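Long-range contacts in NAD-dependent aldehyde dehydrogenase (Sinorhizobium meliloti, PDB 3U4J), which probably oxidises aldehydes to carboxylic acids with NAD or NADP as the electron acceptor: residues Ile292-Tyr297 with Ser458-Thr463; Ala451-Ile456 with Leu466-Tyr471. All blocks are in the same frame, centred on the assembly; numbering follows the deposited sequence.

Interaction 1. Residues Ile292-Tyr297 with Ser458-Thr463; sequences IAYGVY and SVIDGT
In the catalytic domain of the aldehyde dehydrogenase fold, helix 285-297 meets the loop that follows strand 453-456 where Tyr294 reaches across Val459, Ile460 and Asp461. CG of Tyr294 is anti to its backbone N (chi1 -173°), which starts the side chain off toward the loop. Ile460 takes one face of that ring: its CG1 sits 3.9 Å above the plane of the Tyr294 ring, over the centre, in a CH-pi contact, while Ile460 CG2 packs 3.4 Å from Tyr294 OH. A classic gamma turn presents this side chain, with Ile460 in the middle at positive phi and Asp461 N hydrogen-bonded to Val459 O at 2.7 Å. Asp461, the last residue of the turn, brings its carboxylate to the ring edge at the phenol end. Tyr294 OH donates to Asp461 OD1 over 2.6 Å. The hydroxyl meets OD1 on the syn side, 22° out of the carboxylate plane. Ring and carboxylate are turned 62° from each other. Nearer the helix, Val459 and Tyr294 pass antiparallel to each other, with Val459 CG1 3.8 Å from Tyr294 CD2. Val459 CG2 faces the bare backbone of Gly295, 4.0 Å from its CA. Trp504 of a second subunit stacks with the Tyr294 ring, so the contact also belongs to the subunit interface. An alanine in place of Tyr294 would probably leave Asp461 OD1 without this donor, Ile460 without its ring and Trp504 of the second subunit without its stacking partner. The phenol thus combines an apolar face for Ile460 with a short, directed bond to a carboxylate. The Asp461 carboxylate, on the exposed side of the contact, is probably ionised, which would strengthen the bond.

Interaction 2. Residues Ala451-Ile456 with Leu466-Tyr471; sequences AGRCWI and LPIGGY
Arg453 and Ile468 lie alongside each other with their ends in the same direction, the guanidinium laying one face against the branched carbon chain. Ile468 CG2 stands 3.3 Å above the plane of the Arg453 guanidinium, nearer the edge than the middle, and is 3.5 Å from Arg453 NE. Farther out, Ile468 CD1 reaches to within 3.6 Å of Arg453 NH1. The arginine chain bends at chi3 (72°), which swings NE out of the extended line of the preceding carbons and over Ile468 CB. Arg453 begins strand 453-456, which pairs in parallel with strand 431-435 in the catalytic-domain sheet; a strand of the second subunit also pairs with it in parallel, carrying the sheet across the interface. The ring of Tyr471 turns a face to the backbone just ahead of the strand: Ala451 N lies 3.8 Å above the plane of the Tyr471 ring, over its centre, and Gly452 N comes obliquely to 3.3 Å from Tyr471 CD2. The hydroxyl of Tyr471 is hydrogen-bonded to Glu160 of the second subunit. Between the two side-chain contacts the backbones close on each other, with Gly452 CA 3.2 Å from Gly469 O in a CA-H...O contact (141° at the hydrogen). A CB on Gly452 would clash with that oxygen, and the backbone angles of Gly469 leave no room for a CB beside the preceding carbonyl O. Gly469 N, Gly469 O and Ala451 O are buried here without a conventional hydrogen-bond partner.

From the N terminus, the chain first lays down 292-297 on helix 285-297, then passes through much of the catalytic-domain sheet before 451-456 leads into strand 453-456. The loop after that strand supplies 458-463, and interaction 1 closes a long excursion of 160 residues; 466-471 then folds back, and interaction 2 closes a short one of nine. The two cross, since their segments alternate, with centres about 13 Å apart. Trp455 couples them: its NE1 lies 2.8 Å from Asp461 O, a probable hydrogen bond. Together they hold one loop against a helix and the last strand of this chain's sheet, which the second subunit continues, and both reach that subunit.

Interaction 1. Residues Ile292-Tyr297 with Ser458-Thr463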
loop_
_atom_site.group_PDB
_atom_site.type_symbol
_atom_site.label_atom_id
_atom_site.label_comp_id
_atom_site.label_asym_id
_atom_site.label_seq_id
_atom_site.Cartn_x
_atom_site.Cartn_y
_atom_site.Cartn_z
ATOM N N ILE A 292 -30.071 -5.590 18.374
ATOM C CA ILE A 292 -30.935 -6.570 17.723
ATOM C C ILE A 292 -32.163 -5.894 17.086
ATOM O O ILE A 292 -32.482 -6.140 15.922
ATOM C CB ILE A 292 -31.366 -7.742 18.687
ATOM C CG1 ILE A 292 -30.154 -8.526 19.218
ATOM C CG2 ILE A 292 -32.326 -8.667 17.981
ATOM C CD1 ILE A 292 -29.233 -9.118 18.118
ATOM N N ALA A 293 -32.835 -5.045 17.863
ATOM C CA ALA A 293 -33.970 -4.266 17.378
ATOM C C ALA A 293 -33.545 -3.437 16.147
ATOM O O ALA A 293 -34.192 -3.478 15.102
ATOM C CB ALA A 293 -34.480 -3.345 18.486
ATOM N N TYR A 294 -32.474 -2.655 16.296
ATOM C CA TYR A 294 -31.946 -1.851 15.189
ATOM C C TYR A 294 -31.653 -2.718 13.959
ATOM O O TYR A 294 -32.018 -2.370 12.846
ATOM C CB TYR A 294 -30.653 -1.162 15.642
ATOM C CG TYR A 294 -30.070 -0.155 14.651
ATOM C CD1 TYR A 294 -30.880 0.510 13.708
ATOM C CD2 TYR A 294 -28.711 0.159 14.683
ATOM C CE1 TYR A 294 -30.327 1.439 12.793
ATOM C CE2 TYR A 294 -28.154 1.105 13.787
ATOM C CZ TYR A 294 -28.962 1.731 12.857
ATOM O OH TYR A 294 -28.405 2.666 12.009
ATOM N N GLY A 295 -31.020 -3.866 14.169
ATOM C CA GLY A 295 -30.576 -4.720 13.066
ATOM C C GLY A 295 -31.707 -5.221 12.202
ATOM O O GLY A 295 -31.547 -5.348 10.984
ATOM N N VAL A 296 -32.847 -5.525 12.827
ATOM C CA VAL A 296 -33.972 -6.115 12.084
ATOM C C VAL A 296 -35.002 -5.071 11.634
ATOM O O VAL A 296 -35.629 -5.227 10.578
ATOM C CB VAL A 296 -34.639 -7.320 12.847
ATOM C CG1 VAL A 296 -35.292 -6.878 14.143
ATOM C CG2 VAL A 296 -35.652 -8.050 11.937
ATOM N N TYR A 297 -35.141 -3.997 12.410
ATOM C CA TYR A 297 -36.128 -2.958 12.097
ATOM C C TYR A 297 -35.635 -1.804 11.220
ATOM O O TYR A 297 -36.443 -1.058 10.654
ATOM C CB TYR A 297 -36.717 -2.398 13.386
ATOM C CG TYR A 297 -37.354 -3.464 14.254
ATOM C CD1 TYR A 297 -38.061 -4.518 13.671
ATOM C CD2 TYR A 297 -37.254 -3.420 15.658
ATOM C CE1 TYR A 297 -38.634 -5.519 14.455
ATOM C CE2 TYR A 297 -37.861 -4.414 16.456
ATOM C CZ TYR A 297 -38.544 -5.448 15.828
ATOM O OH TYR A 297 -39.152 -6.435 16.559
ATOM N N SER A 458 -21.940 -4.063 17.599
ATOM C CA SER A 458 -22.516 -2.996 16.813
ATOM C C SER A 458 -23.232 -3.641 15.627
ATOM O O SER A 458 -23.152 -4.855 15.416
ATOM C CB SER A 458 -21.410 -2.018 16.343
ATOM O OG SER A 458 -20.293 -2.728 15.845
ATOM N N VAL A 459 -23.959 -2.840 14.859
ATOM C CA VAL A 459 -24.684 -3.358 13.699
ATOM C C VAL A 459 -25.042 -2.158 12.812
ATOM O O VAL A 459 -25.127 -1.020 13.300
ATOM C CB VAL A 459 -25.948 -4.157 14.130
ATOM C CG1 VAL A 459 -26.990 -3.221 14.770
ATOM C CG2 VAL A 459 -26.563 -4.905 12.962
ATOM N N ILE A 460 -25.209 -2.427 11.522
ATOM C CA ILE A 460 -25.676 -1.455 10.502
ATOM C C ILE A 460 -24.647 -0.350 10.180
ATOM O O ILE A 460 -24.296 -0.147 9.002
ATOM C CB ILE A 460 -27.056 -0.801 10.842
ATOM C CG1 ILE A 460 -28.186 -1.830 11.056
ATOM C CG2 ILE A 460 -27.433 0.262 9.780
ATOM C CD1 ILE A 460 -28.488 -2.774 9.861
ATOM N N ASP A 461 -24.183 0.349 11.208
ATOM C CA ASP A 461 -23.453 1.595 11.010
ATOM C C ASP A 461 -21.987 1.365 10.597
ATOM O O ASP A 461 -21.209 0.730 11.319
ATOM C CB ASP A 461 -23.545 2.479 12.248
ATOM C CG ASP A 461 -24.970 2.949 12.530
ATOM O OD1 ASP A 461 -25.812 2.930 11.617
ATOM O OD2 ASP A 461 -25.245 3.327 13.671
ATOM N N GLY A 462 -21.645 1.860 9.409
ATOM C CA GLY A 462 -20.307 1.721 8.871
ATOM C C GLY A 462 -19.736 3.084 8.512
ATOM O O GLY A 462 -20.339 4.131 8.797
ATOM N N THR A 463 -18.585 3.069 7.846
ATOM C CA THR A 463 -17.850 4.290 7.496
ATOM C C THR A 463 -17.461 4.279 6.013
ATOM O O THR A 463 -17.340 3.209 5.420
ATOM C CB THR A 463 -16.525 4.307 8.259
ATOM O OG1 THR A 463 -15.788 3.128 7.913
ATOM C CG2 THR A 463 -16.779 4.339 9.781
#

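Interaction 2. Residues Ala451-Ile456 with Leu466-Tyr471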
loop_
_atom_site.group_PDB
_atom_site.type_symbol
_atom_site.label_atom_id
_atom_site.label_comp_id
_atom_site.label_asym_id
_atom_site.label_seq_id
_atom_site.Cartn_x
_atom_site.Cartn_y
_atom_site.Cartn_z
ATOM N N ALA A 451 -18.486 -13.874 5.977
ATOM C CA ALA A 451 -19.276 -12.717 5.568
ATOM C C ALA A 451 -18.332 -11.527 5.408
ATOM O O ALA A 451 -17.348 -11.425 6.136
ATOM C CB ALA A 451 -20.340 -12.398 6.597
ATOM N N GLY A 452 -18.617 -10.662 4.438
ATOM C CA GLY A 452 -17.713 -9.540 4.085
ATOM C C GLY A 452 -17.850 -8.289 4.913
ATOM O O GLY A 452 -16.894 -7.518 5.027
ATOM N N ARG A 453 -19.031 -8.068 5.493
ATOM C CA ARG A 453 -19.306 -6.854 6.258
ATOM C C ARG A 453 -19.610 -7.321 7.674
ATOM O O ARG A 453 -20.686 -7.890 7.929
ATOM C CB ARG A 453 -20.504 -6.078 5.668
ATOM C CG ARG A 453 -20.304 -5.639 4.212
ATOM C CD ARG A 453 -21.544 -4.971 3.624
ATOM N NE ARG A 453 -21.793 -3.619 4.185
ATOM C CZ ARG A 453 -22.649 -2.742 3.648
ATOM N NH1 ARG A 453 -23.274 -3.047 2.514
ATOM N NH2 ARG A 453 -22.847 -1.542 4.197
ATOM N N CYS A 454 -18.644 -7.137 8.578
ATOM C CA CYS A 454 -18.764 -7.692 9.916
ATOM C C CYS A 454 -18.741 -6.597 10.940
ATOM O O CYS A 454 -18.169 -5.528 10.690
ATOM C CB CYS A 454 -17.605 -8.670 10.154
ATOM S SG CYS A 454 -17.845 -10.224 9.295
ATOM N N TRP A 455 -19.378 -6.860 12.087
ATOM C CA TRP A 455 -19.423 -5.905 13.173
ATOM C C TRP A 455 -19.198 -6.664 14.488
ATOM O O TRP A 455 -19.654 -7.810 14.630
ATOM C CB TRP A 455 -20.791 -5.240 13.289
ATOM C CG TRP A 455 -21.064 -4.148 12.377
ATOM C CD1 TRP A 455 -20.984 -2.821 12.656
ATOM C CD2 TRP A 455 -21.494 -4.258 11.018
ATOM N NE1 TRP A 455 -21.351 -2.080 11.548
ATOM C CE2 TRP A 455 -21.669 -2.943 10.528
ATOM C CE3 TRP A 455 -21.748 -5.341 10.161
ATOM C CZ2 TRP A 455 -22.072 -2.676 9.206
ATOM C CZ3 TRP A 455 -22.172 -5.072 8.853
ATOM C CH2 TRP A 455 -22.325 -3.748 8.395
ATOM N N ILE A 456 -18.496 -6.029 15.419
ATOM C CA ILE A 456 -18.443 -6.533 16.794
ATOM C C ILE A 456 -19.129 -5.514 17.695
ATOM O O ILE A 456 -18.799 -4.323 17.629
ATOM C CB ILE A 456 -16.965 -6.834 17.279
ATOM C CG1 ILE A 456 -16.434 -8.090 16.586
ATOM C CG2 ILE A 456 -16.935 -7.055 18.833
ATOM C CD1 ILE A 456 -14.966 -8.384 16.824
ATOM N N LEU A 466 -13.961 2.121 5.170
ATOM C CA LEU A 466 -13.829 0.678 5.052
ATOM C C LEU A 466 -14.598 0.090 3.864
ATOM O O LEU A 466 -15.688 0.600 3.536
ATOM C CB LEU A 466 -14.317 -0.010 6.344
ATOM C CG LEU A 466 -13.229 -0.218 7.397
ATOM C CD1 LEU A 466 -12.949 1.102 8.139
ATOM C CD2 LEU A 466 -13.643 -1.328 8.410
ATOM N N PRO A 467 -14.062 -1.003 3.255
ATOM C CA PRO A 467 -14.679 -1.700 2.108
ATOM C C PRO A 467 -15.920 -2.488 2.506
ATOM O O PRO A 467 -16.042 -2.940 3.657
ATOM C CB PRO A 467 -13.618 -2.709 1.678
ATOM C CG PRO A 467 -12.812 -2.954 2.976
ATOM C CD PRO A 467 -12.761 -1.611 3.623
ATOM N N ILE A 468 -16.828 -2.638 1.542
ATOM C CA ILE A 468 -18.050 -3.409 1.741
ATOM C C ILE A 468 -18.211 -4.411 0.592
ATOM O O ILE A 468 -17.857 -4.139 -0.575
ATOM C CB ILE A 468 -19.339 -2.501 1.914
ATOM C CG1 ILE A 468 -19.707 -1.767 0.621
ATOM C CG2 ILE A 468 -19.184 -1.500 3.130
ATOM C CD1 ILE A 468 -21.026 -0.942 0.671
ATOM N N GLY A 469 -18.790 -5.562 0.909
ATOM C CA GLY A 469 -19.164 -6.501 -0.149
ATOM C C GLY A 469 -19.405 -7.852 0.506
ATOM O O GLY A 469 -19.232 -7.966 1.710
ATOM N N GLY A 470 -19.788 -8.860 -0.278
ATOM C CA GLY A 470 -20.153 -10.165 0.292
ATOM C C GLY A 470 -19.260 -11.342 -0.060
ATOM O O GLY A 470 -18.425 -11.275 -0.974
ATOM N N TYR A 471 -19.422 -12.412 0.705
ATOM C CA TYR A 471 -18.853 -13.711 0.360
ATOM C C TYR A 471 -19.984 -14.474 -0.289
ATOM O O TYR A 471 -21.146 -14.041 -0.199
ATOM C CB TYR A 471 -18.476 -14.454 1.646
ATOM C CG TYR A 471 -17.176 -14.049 2.357
ATOM C CD1 TYR A 471 -16.326 -15.036 2.878
ATOM C CD2 TYR A 471 -16.813 -12.709 2.529
ATOM C CE1 TYR A 471 -15.145 -14.696 3.559
ATOM C CE2 TYR A 471 -15.617 -12.355 3.209
ATOM C CZ TYR A 471 -14.804 -13.362 3.702
ATOM O OH TYR A 471 -13.647 -13.044 4.353
#